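Local structure of 6-phospho-beta-d glycosidase (Streptococcus pyogenes, 5FOO) at residues A51-Q57 and T441-R445; G132-K136 and Q191-L196; P166-E171 and W247-F252. The protein hydrolyses beta-glucosides, probably 6-phosphorylated ones, as a family 1 glycoside hydrolase built on a TIM barrel. The protein carries 1 engineered substitution. All blocks are in the same frame, centred on the assembly; numbering follows the deposited sequence.

How the interactions relate
All three contacts lie in the shell around the eight-stranded parallel barrel that holds 6-phosphocyclophellitol. Interactions 2 and 3 are neighbours, their centres 12 Å apart, and alternate along the chain: helix 166-174 and helix 186-208 follow each other, and A193 and L196 of the second pack on V170, P166, L251 and F252 of interaction 3. Interaction 1 stands apart, its centre 34 Å from that of interaction 2 and 32 Å from that of interaction 3; along the chain both are nested between its two segments. The side chain of P166, which directly follows the pocket residue E165, is about 10 Å from the bound 6-phosphocyclophellitol. The side chain of S52 is about 11 Å from this ligand, and the side chain of L196 about 14 Å.

Interaction 1 (A51-Q57 and T441-R445); sequences ASDAYHQ and TQVRR
Q442, R444 and Q57 carry this polar contact between the start of helix 54-67, which precedes barrel strand 72-76, and the turn of the 435-446 hairpin, which follows the last barrel strand, 410-416. The backbones come closest at S52 and Q442, whose CA atoms are 6.4 Å apart. Q442 has a left-handed backbone (phi/psi 53/24) and an m,m side chain; its NE2 donates to A51 O at 3.0 Å, while its OE1 accepts from N437. R444 folds its chain (chi1 m, chi2 p) so that the guanidinium reaches S52 O edge-on, with NH2 to O at 2.8 Å and NH1 to the same O at 3.0 Å; NH2 also forms a salt bridge with D61. Q57 (chi1 m, chi2 t) places OE1 over one guanidinium face and donates from NE2 to Q442 O at 2.8 Å and to D53 OD2 at 3.1 Å. A water links Q57 OE1 and Q442 O. Polar side chains thus satisfy main-chain carbonyls on both segments, joining them by directional bonds.

Interaction 2 (G132-K136 and Q191-L196); sequences GWESK and QVAYNL
Residues 133-134 form a short 3-10 turn after G132 (phi/psi 68/-133), closed by S135 N to G132 O at 2.9 Å, and S135 then N-caps helix 136-153 through V138 N. This turn rests on a regular alpha-helical piece, 191-196, with E134 and V192 in closest register, CA to CA 5.1 Å. W133 (chi1 m, chi2 114°) points at the helix: L196 CD2 makes a CH-pi contact 3.8 Å from the centroid of its six-membered ring, and V192 CG1 lies 3.8 Å from W133 CB. N195 (m) sends ND2 to W133 O at 2.8 Å, while its OD1 accepts from Q191 NE2 at 2.9 Å; Q191 OE1 accepts from Q277 N. The extended K136 runs across the helix to a salt bridge with E282, which is also hydrogen-bonded to Y194 OH. The loop following barrel strand 112-116 is thereby tied to helix 186-208, after strand 159-161, linking successive beta-alpha units of the TIM barrel. Apolar packing of W133 on V192 and L196 is combined with a hydrogen bond from N195 to the turn carbonyl.

Interaction 3 (P166-E171 and W247-F252); sequences PMVVVE and WNNDLF
P166 opens helix 166-174 immediately after the ligand-pocket residue E165, and its CB and CG lie over the face of F252, with CG 3.7 Å from the phenyl centroid, a CH-pi contact. The axes of the two helical segments cross at 123°, 10.5 Å apart, with M167 and N248 nearest (CA to CA 6.9 Å); segment 247-252 carries a wider pi-type turn at 247-250. M167 (t,p,p) is a knob among W247, N248, L251 and F252. Its CE sits 3.6 Å from the centroid of the W247 five-membered ring, over the face, and SD adds an oblique Met-aromatic contact to that centroid at 4.1 Å. V170 (t) brings CG1 to 4.0 Å from W247 CZ2, while also packing on helix 186-208. E171 (m,t) finishes the row, its OE2 accepting from W247 NE1 at 3.1 Å. Helices after barrel strands 159-161 and 218-224, consecutive units of the TIM barrel, are thus packed together. The interface is largely apolar, with a single hydrogen bond across the segments, from indole to carboxylate, at its margin.

Interaction 1 (A51-Q57 and T441-R445)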
loop_
_atom_site.group_PDB
_atom_site.type_symbol
_atom_site.label_atom_id
_atom_site.label_comp_id
_atom_site.label_asym_id
_atom_site.label_seq_id
_atom_site.Cartn_x
_atom_site.Cartn_y
_atom_site.Cartn_z
ATOM N N ALA A 51 -8.439 -16.497 -4.282
ATOM C CA ALA A 51 -7.183 -15.825 -4.199
ATOM C C ALA A 51 -6.090 -16.794 -3.723
ATOM O O ALA A 51 -5.949 -17.856 -4.318
ATOM C CB ALA A 51 -7.317 -14.582 -3.306
ATOM N N SER A 52 -5.350 -16.506 -2.633
ATOM C CA SER A 52 -4.345 -17.447 -2.207
ATOM C C SER A 52 -4.788 -18.226 -0.958
ATOM O O SER A 52 -3.956 -18.718 -0.272
ATOM C CB SER A 52 -2.973 -16.763 -2.034
ATOM O OG SER A 52 -2.373 -16.574 -3.327
ATOM N N ASP A 53 -6.085 -18.323 -0.698
ATOM C CA ASP A 53 -6.639 -19.257 0.280
ATOM C C ASP A 53 -6.140 -18.994 1.733
ATOM O O ASP A 53 -6.110 -19.912 2.581
ATOM C CB ASP A 53 -6.348 -20.729 -0.147
ATOM C CG ASP A 53 -7.167 -21.763 0.634
ATOM O OD1 ASP A 53 -8.348 -21.393 0.955
ATOM O OD2 ASP A 53 -6.617 -22.924 0.913
ATOM N N ALA A 54 -5.778 -17.749 2.021
ATOM C CA ALA A 54 -5.382 -17.387 3.387
ATOM C C ALA A 54 -6.535 -17.530 4.404
ATOM O O ALA A 54 -6.281 -17.754 5.606
ATOM C CB ALA A 54 -4.777 -16.000 3.430
ATOM N N TYR A 55 -7.789 -17.433 3.959
ATOM C CA TYR A 55 -8.878 -17.754 4.848
ATOM C C TYR A 55 -8.630 -19.108 5.596
ATOM O O TYR A 55 -8.827 -19.208 6.836
ATOM C CB TYR A 55 -10.256 -17.713 4.178
ATOM C CG TYR A 55 -11.373 -18.004 5.170
ATOM C CD1 TYR A 55 -11.882 -17.004 5.979
ATOM C CD2 TYR A 55 -11.879 -19.307 5.345
ATOM C CE1 TYR A 55 -12.844 -17.281 6.943
ATOM C CE2 TYR A 55 -12.881 -19.569 6.275
ATOM C CZ TYR A 55 -13.349 -18.547 7.079
ATOM O OH TYR A 55 -14.357 -18.764 8.037
ATOM N N HIS A 56 -8.161 -20.118 4.842
ATOM C CA HIS A 56 -7.897 -21.425 5.381
ATOM C C HIS A 56 -6.461 -21.590 5.856
ATOM O O HIS A 56 -6.233 -22.203 6.882
ATOM C CB HIS A 56 -8.245 -22.483 4.348
ATOM C CG HIS A 56 -9.695 -22.513 3.966
ATOM N ND1 HIS A 56 -10.142 -22.154 2.713
ATOM C CD2 HIS A 56 -10.784 -22.942 4.641
ATOM C CE1 HIS A 56 -11.454 -22.327 2.656
ATOM N NE2 HIS A 56 -11.870 -22.798 3.812
ATOM N N GLN A 57 -5.496 -21.019 5.165
ATOM C CA GLN A 57 -4.084 -21.330 5.399
ATOM C C GLN A 57 -3.252 -20.316 6.186
ATOM O O GLN A 57 -2.051 -20.467 6.266
ATOM C CB GLN A 57 -3.412 -21.552 4.030
ATOM C CG GLN A 57 -3.968 -22.775 3.302
ATOM C CD GLN A 57 -3.032 -23.235 2.182
ATOM O OE1 GLN A 57 -1.852 -23.480 2.422
ATOM N NE2 GLN A 57 -3.531 -23.292 0.957
ATOM N N THR A 441 -4.157 -25.724 -6.683
ATOM C CA THR A 441 -4.126 -26.586 -5.485
ATOM C C THR A 441 -3.888 -25.836 -4.168
ATOM O O THR A 441 -3.942 -26.451 -3.119
ATOM C CB THR A 441 -2.998 -27.644 -5.572
ATOM O OG1 THR A 441 -1.720 -27.005 -5.554
ATOM C CG2 THR A 441 -3.164 -28.513 -6.880
ATOM N N GLN A 442 -3.556 -24.547 -4.257
ATOM C CA GLN A 442 -3.124 -23.711 -3.126
ATOM C C GLN A 442 -1.966 -24.282 -2.295
ATOM O O GLN A 442 -1.765 -23.919 -1.126
ATOM C CB GLN A 442 -4.343 -23.436 -2.256
ATOM C CG GLN A 442 -5.457 -22.761 -3.007
ATOM C CD GLN A 442 -5.115 -21.344 -3.377
ATOM O OE1 GLN A 442 -4.296 -20.645 -2.717
ATOM N NE2 GLN A 442 -5.753 -20.881 -4.440
ATOM N N VAL A 443 -1.177 -25.137 -2.916
ATOM C CA VAL A 443 0.056 -25.609 -2.315
ATOM C C VAL A 443 1.166 -24.591 -2.477
ATOM O O VAL A 443 1.428 -24.093 -3.597
ATOM C CB VAL A 443 0.498 -26.931 -2.986
ATOM C CG1 VAL A 443 1.911 -27.375 -2.521
ATOM C CG2 VAL A 443 -0.554 -27.980 -2.684
ATOM N N ARG A 444 1.876 -24.343 -1.382
ATOM C CA ARG A 444 3.014 -23.408 -1.380
ATOM C C ARG A 444 4.340 -24.139 -1.601
ATOM O O ARG A 444 4.505 -25.291 -1.227
ATOM C CB ARG A 444 3.128 -22.646 -0.053
ATOM C CG ARG A 444 2.143 -21.522 0.161
ATOM C CD ARG A 444 0.744 -22.024 0.347
ATOM N NE ARG A 444 -0.096 -21.057 1.033
ATOM C CZ ARG A 444 -1.239 -20.534 0.606
ATOM N NH1 ARG A 444 -1.758 -20.792 -0.616
ATOM N NH2 ARG A 444 -1.893 -19.692 1.422
ATOM N N ARG A 445 5.294 -23.452 -2.201
ATOM C CA ARG A 445 6.632 -23.940 -2.303
ATOM C C ARG A 445 7.614 -22.794 -2.307
ATOM O O ARG A 445 7.621 -21.985 -3.244
ATOM C CB ARG A 445 6.791 -24.748 -3.599
ATOM C CG ARG A 445 8.228 -25.197 -3.728
ATOM C CD ARG A 445 8.417 -26.452 -4.553
ATOM N NE ARG A 445 9.751 -26.963 -4.212
ATOM C CZ ARG A 445 10.382 -27.978 -4.800
ATOM N NH1 ARG A 445 9.818 -28.653 -5.808
ATOM N NH2 ARG A 445 11.611 -28.301 -4.372
HETATM O O HOH W 1 -1.280 -25.865 1.209
#

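Interaction 2 (G132-K136 and Q191-L196)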
loop_
_atom_site.group_PDB
_atom_site.type_symbol
_atom_site.label_atom_id
_atom_site.label_comp_id
_atom_site.label_asym_id
_atom_site.label_seq_id
_atom_site.Cartn_x
_atom_site.Cartn_y
_atom_site.Cartn_z
ATOM N N GLY A 132 -19.299 6.409 -2.113
ATOM C CA GLY A 132 -18.054 5.878 -1.597
ATOM C C GLY A 132 -17.234 6.909 -0.849
ATOM O O GLY A 132 -17.765 7.656 -0.042
ATOM N N TRP A 133 -15.938 6.964 -1.150
ATOM C CA TRP A 133 -15.063 7.952 -0.546
ATOM C C TRP A 133 -15.444 9.406 -0.907
ATOM O O TRP A 133 -14.903 10.373 -0.325
ATOM C CB TRP A 133 -13.596 7.688 -0.932
ATOM C CG TRP A 133 -13.084 6.379 -0.400
ATOM C CD1 TRP A 133 -12.720 5.308 -1.132
ATOM C CD2 TRP A 133 -12.929 6.000 0.979
ATOM N NE1 TRP A 133 -12.289 4.289 -0.308
ATOM C CE2 TRP A 133 -12.411 4.680 0.992
ATOM C CE3 TRP A 133 -13.138 6.649 2.184
ATOM C CZ2 TRP A 133 -12.100 3.998 2.169
ATOM C CZ3 TRP A 133 -12.824 5.976 3.400
ATOM C CH2 TRP A 133 -12.310 4.668 3.377
ATOM N N GLU A 134 -16.358 9.578 -1.862
ATOM C CA GLU A 134 -16.857 10.945 -2.133
ATOM C C GLU A 134 -17.685 11.397 -0.974
ATOM O O GLU A 134 -17.884 12.549 -0.842
ATOM C CB GLU A 134 -17.701 11.038 -3.403
ATOM C CG GLU A 134 -17.032 10.552 -4.680
ATOM C CD GLU A 134 -18.083 10.114 -5.703
ATOM O OE1 GLU A 134 -19.112 10.777 -5.767
ATOM O OE2 GLU A 134 -17.918 9.097 -6.364
ATOM N N SER A 135 -18.135 10.502 -0.097
ATOM C CA SER A 135 -19.030 10.927 0.970
ATOM C C SER A 135 -18.381 11.017 2.345
ATOM O O SER A 135 -17.780 10.018 2.834
ATOM C CB SER A 135 -20.209 9.995 1.037
ATOM O OG SER A 135 -20.775 10.044 2.333
ATOM N N LYS A 136 -18.568 12.169 3.005
ATOM C CA LYS A 136 -18.099 12.313 4.392
ATOM C C LYS A 136 -18.864 11.459 5.391
ATOM O O LYS A 136 -18.324 11.117 6.463
ATOM C CB LYS A 136 -18.047 13.764 4.784
ATOM C CG LYS A 136 -17.020 14.529 3.914
ATOM C CD LYS A 136 -16.980 16.037 4.222
ATOM C CE LYS A 136 -15.936 16.719 3.351
ATOM N NZ LYS A 136 -15.714 18.111 3.785
ATOM N N GLN A 191 -11.798 15.723 -4.303
ATOM C CA GLN A 191 -12.574 15.664 -3.081
ATOM C C GLN A 191 -12.278 14.305 -2.365
ATOM O O GLN A 191 -12.085 14.292 -1.156
ATOM C CB GLN A 191 -14.094 15.866 -3.361
ATOM C CG GLN A 191 -14.946 15.875 -2.104
ATOM C CD GLN A 191 -14.681 17.075 -1.216
ATOM O OE1 GLN A 191 -14.773 18.207 -1.684
ATOM N NE2 GLN A 191 -14.389 16.847 0.095
ATOM N N VAL A 192 -12.239 13.212 -3.116
ATOM C CA VAL A 192 -11.822 11.915 -2.578
ATOM C C VAL A 192 -10.470 11.975 -1.862
ATOM O O VAL A 192 -10.359 11.407 -0.767
ATOM C CB VAL A 192 -11.890 10.812 -3.651
ATOM C CG1 VAL A 192 -11.198 9.512 -3.258
ATOM C CG2 VAL A 192 -13.371 10.469 -3.922
ATOM N N ALA A 193 -9.476 12.665 -2.451
ATOM C CA ALA A 193 -8.188 12.830 -1.824
ATOM C C ALA A 193 -8.301 13.556 -0.472
ATOM O O ALA A 193 -7.752 13.088 0.523
ATOM C CB ALA A 193 -7.247 13.557 -2.741
ATOM N N TYR A 194 -9.044 14.669 -0.432
ATOM C CA TYR A 194 -9.274 15.334 0.856
ATOM C C TYR A 194 -9.974 14.379 1.850
ATOM O O TYR A 194 -9.602 14.315 3.034
ATOM C CB TYR A 194 -10.094 16.606 0.689
ATOM C CG TYR A 194 -10.555 17.239 1.971
ATOM C CD1 TYR A 194 -11.707 16.861 2.558
ATOM C CD2 TYR A 194 -9.797 18.239 2.574
ATOM C CE1 TYR A 194 -12.127 17.445 3.759
ATOM C CE2 TYR A 194 -10.190 18.845 3.756
ATOM C CZ TYR A 194 -11.342 18.429 4.361
ATOM O OH TYR A 194 -11.681 19.023 5.499
ATOM N N ASN A 195 -10.958 13.613 1.358
ATOM C CA ASN A 195 -11.760 12.791 2.239
ATOM C C ASN A 195 -10.918 11.639 2.814
ATOM O O ASN A 195 -11.059 11.292 3.986
ATOM C CB ASN A 195 -13.018 12.268 1.554
ATOM C CG ASN A 195 -14.083 13.346 1.342
ATOM O OD1 ASN A 195 -13.979 14.504 1.802
ATOM N ND2 ASN A 195 -15.121 12.959 0.631
ATOM N N LEU A 196 -9.999 11.094 2.015
ATOM C CA LEU A 196 -9.063 10.051 2.504
ATOM C C LEU A 196 -8.092 10.545 3.580
ATOM O O LEU A 196 -7.818 9.843 4.592
ATOM C CB LEU A 196 -8.333 9.428 1.330
ATOM C CG LEU A 196 -9.243 8.542 0.495
ATOM C CD1 LEU A 196 -8.545 8.269 -0.824
ATOM C CD2 LEU A 196 -9.539 7.228 1.174
#

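Interaction 3 (P166-E171 and W247-F252)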
loop_
_atom_site.group_PDB
_atom_site.type_symbol
_atom_site.label_atom_id
_atom_site.label_comp_id
_atom_site.label_asym_id
_atom_site.label_seq_id
_atom_site.Cartn_x
_atom_site.Cartn_y
_atom_site.Cartn_z
ATOM N N PRO A 166 -3.424 5.810 -0.510
ATOM C CA PRO A 166 -4.629 6.455 -0.820
ATOM C C PRO A 166 -4.626 7.206 -2.149
ATOM O O PRO A 166 -5.690 7.238 -2.802
ATOM C CB PRO A 166 -4.875 7.345 0.377
ATOM C CG PRO A 166 -3.545 7.645 0.902
ATOM C CD PRO A 166 -2.856 6.318 0.745
ATOM N N MET A 167 -3.483 7.705 -2.613
ATOM C CA MET A 167 -3.478 8.366 -3.961
ATOM C C MET A 167 -3.717 7.368 -5.101
ATOM O O MET A 167 -4.152 7.744 -6.160
ATOM C CB MET A 167 -2.167 9.145 -4.225
ATOM C CG MET A 167 -2.169 9.962 -5.567
ATOM S SD MET A 167 -3.569 11.087 -5.601
ATOM C CE MET A 167 -2.864 12.452 -4.743
ATOM N N VAL A 168 -3.363 6.098 -4.905
ATOM C CA VAL A 168 -3.677 5.030 -5.847
ATOM C C VAL A 168 -5.207 4.792 -5.932
ATOM O O VAL A 168 -5.723 4.519 -6.989
ATOM C CB VAL A 168 -2.913 3.713 -5.557
ATOM C CG1 VAL A 168 -3.348 2.609 -6.486
ATOM C CG2 VAL A 168 -1.388 3.934 -5.681
ATOM N N VAL A 169 -5.922 4.891 -4.825
ATOM C CA VAL A 169 -7.383 4.841 -4.856
ATOM C C VAL A 169 -7.980 6.050 -5.639
ATOM O O VAL A 169 -8.933 5.879 -6.417
ATOM C CB VAL A 169 -7.943 4.853 -3.428
ATOM C CG1 VAL A 169 -9.451 5.024 -3.414
ATOM C CG2 VAL A 169 -7.605 3.546 -2.734
ATOM N N VAL A 170 -7.470 7.245 -5.363
ATOM C CA VAL A 170 -7.907 8.433 -6.005
ATOM C C VAL A 170 -7.695 8.266 -7.529
ATOM O O VAL A 170 -8.604 8.530 -8.284
ATOM C CB VAL A 170 -7.054 9.599 -5.574
ATOM C CG1 VAL A 170 -7.275 10.836 -6.465
ATOM C CG2 VAL A 170 -7.294 9.964 -4.125
ATOM N N GLU A 171 -6.494 7.838 -7.944
ATOM C CA GLU A 171 -6.158 7.697 -9.337
ATOM C C GLU A 171 -6.897 6.563 -9.993
ATOM O O GLU A 171 -7.577 6.788 -11.021
ATOM C CB GLU A 171 -4.631 7.630 -9.571
ATOM C CG GLU A 171 -4.080 9.052 -9.337
ATOM C CD GLU A 171 -2.578 9.276 -9.612
ATOM O OE1 GLU A 171 -1.891 8.220 -9.790
ATOM O OE2 GLU A 171 -2.124 10.522 -9.638
ATOM N N TRP A 247 1.384 16.932 -6.014
ATOM C CA TRP A 247 0.231 16.076 -6.087
ATOM C C TRP A 247 0.529 14.652 -5.594
ATOM O O TRP A 247 -0.141 14.181 -4.696
ATOM C CB TRP A 247 -0.367 16.046 -7.534
ATOM C CG TRP A 247 -1.490 15.100 -7.688
ATOM C CD1 TRP A 247 -1.411 13.859 -8.256
ATOM C CD2 TRP A 247 -2.872 15.281 -7.321
ATOM N NE1 TRP A 247 -2.615 13.245 -8.212
ATOM C CE2 TRP A 247 -3.531 14.088 -7.617
ATOM C CE3 TRP A 247 -3.603 16.313 -6.727
ATOM C CZ2 TRP A 247 -4.864 13.913 -7.388
ATOM C CZ3 TRP A 247 -4.925 16.137 -6.509
ATOM C CH2 TRP A 247 -5.553 14.941 -6.822
ATOM N N ASN A 248 1.463 13.961 -6.225
ATOM C CA ASN A 248 1.630 12.521 -5.979
ATOM C C ASN A 248 2.257 12.200 -4.608
ATOM O O ASN A 248 2.058 11.112 -4.103
ATOM C CB ASN A 248 2.424 11.809 -7.096
ATOM C CG ASN A 248 1.702 11.862 -8.432
ATOM O OD1 ASN A 248 0.735 11.130 -8.655
ATOM N ND2 ASN A 248 2.107 12.801 -9.297
ATOM N N ASN A 249 3.018 13.135 -4.055
ATOM C CA ASN A 249 3.724 12.931 -2.791
ATOM C C ASN A 249 3.228 13.873 -1.688
ATOM O O ASN A 249 2.756 13.389 -0.641
ATOM C CB ASN A 249 5.234 13.028 -2.989
ATOM C CG ASN A 249 5.740 11.939 -3.927
ATOM O OD1 ASN A 249 5.054 10.948 -4.152
ATOM N ND2 ASN A 249 6.904 12.098 -4.438
ATOM N N ASP A 250 3.316 15.181 -1.932
ATOM C CA ASP A 250 3.117 16.161 -0.869
ATOM C C ASP A 250 1.749 16.197 -0.253
ATOM O O ASP A 250 1.653 16.382 0.969
ATOM C CB ASP A 250 3.475 17.538 -1.309
ATOM C CG ASP A 250 4.914 17.694 -1.645
ATOM O OD1 ASP A 250 5.693 16.707 -1.693
ATOM O OD2 ASP A 250 5.260 18.826 -1.935
ATOM N N LEU A 251 0.690 16.026 -1.057
ATOM C CA LEU A 251 -0.688 16.145 -0.558
ATOM C C LEU A 251 -0.810 15.224 0.687
ATOM O O LEU A 251 -1.098 15.666 1.774
ATOM C CB LEU A 251 -1.695 15.733 -1.646
ATOM C CG LEU A 251 -3.174 16.032 -1.400
ATOM C CD1 LEU A 251 -4.036 15.728 -2.643
ATOM C CD2 LEU A 251 -3.736 15.233 -0.246
ATOM N N PHE A 252 -0.582 13.939 0.510
ATOM C CA PHE A 252 -0.826 13.022 1.617
ATOM C C PHE A 252 0.298 13.061 2.692
ATOM O O PHE A 252 0.000 12.831 3.870
ATOM C CB PHE A 252 -1.098 11.596 1.141
ATOM C CG PHE A 252 -2.473 11.394 0.536
ATOM C CD1 PHE A 252 -3.610 11.445 1.307
ATOM C CD2 PHE A 252 -2.620 11.145 -0.840
ATOM C CE1 PHE A 252 -4.888 11.248 0.758
ATOM C CE2 PHE A 252 -3.893 10.994 -1.416
ATOM C CZ PHE A 252 -5.029 11.023 -0.610
#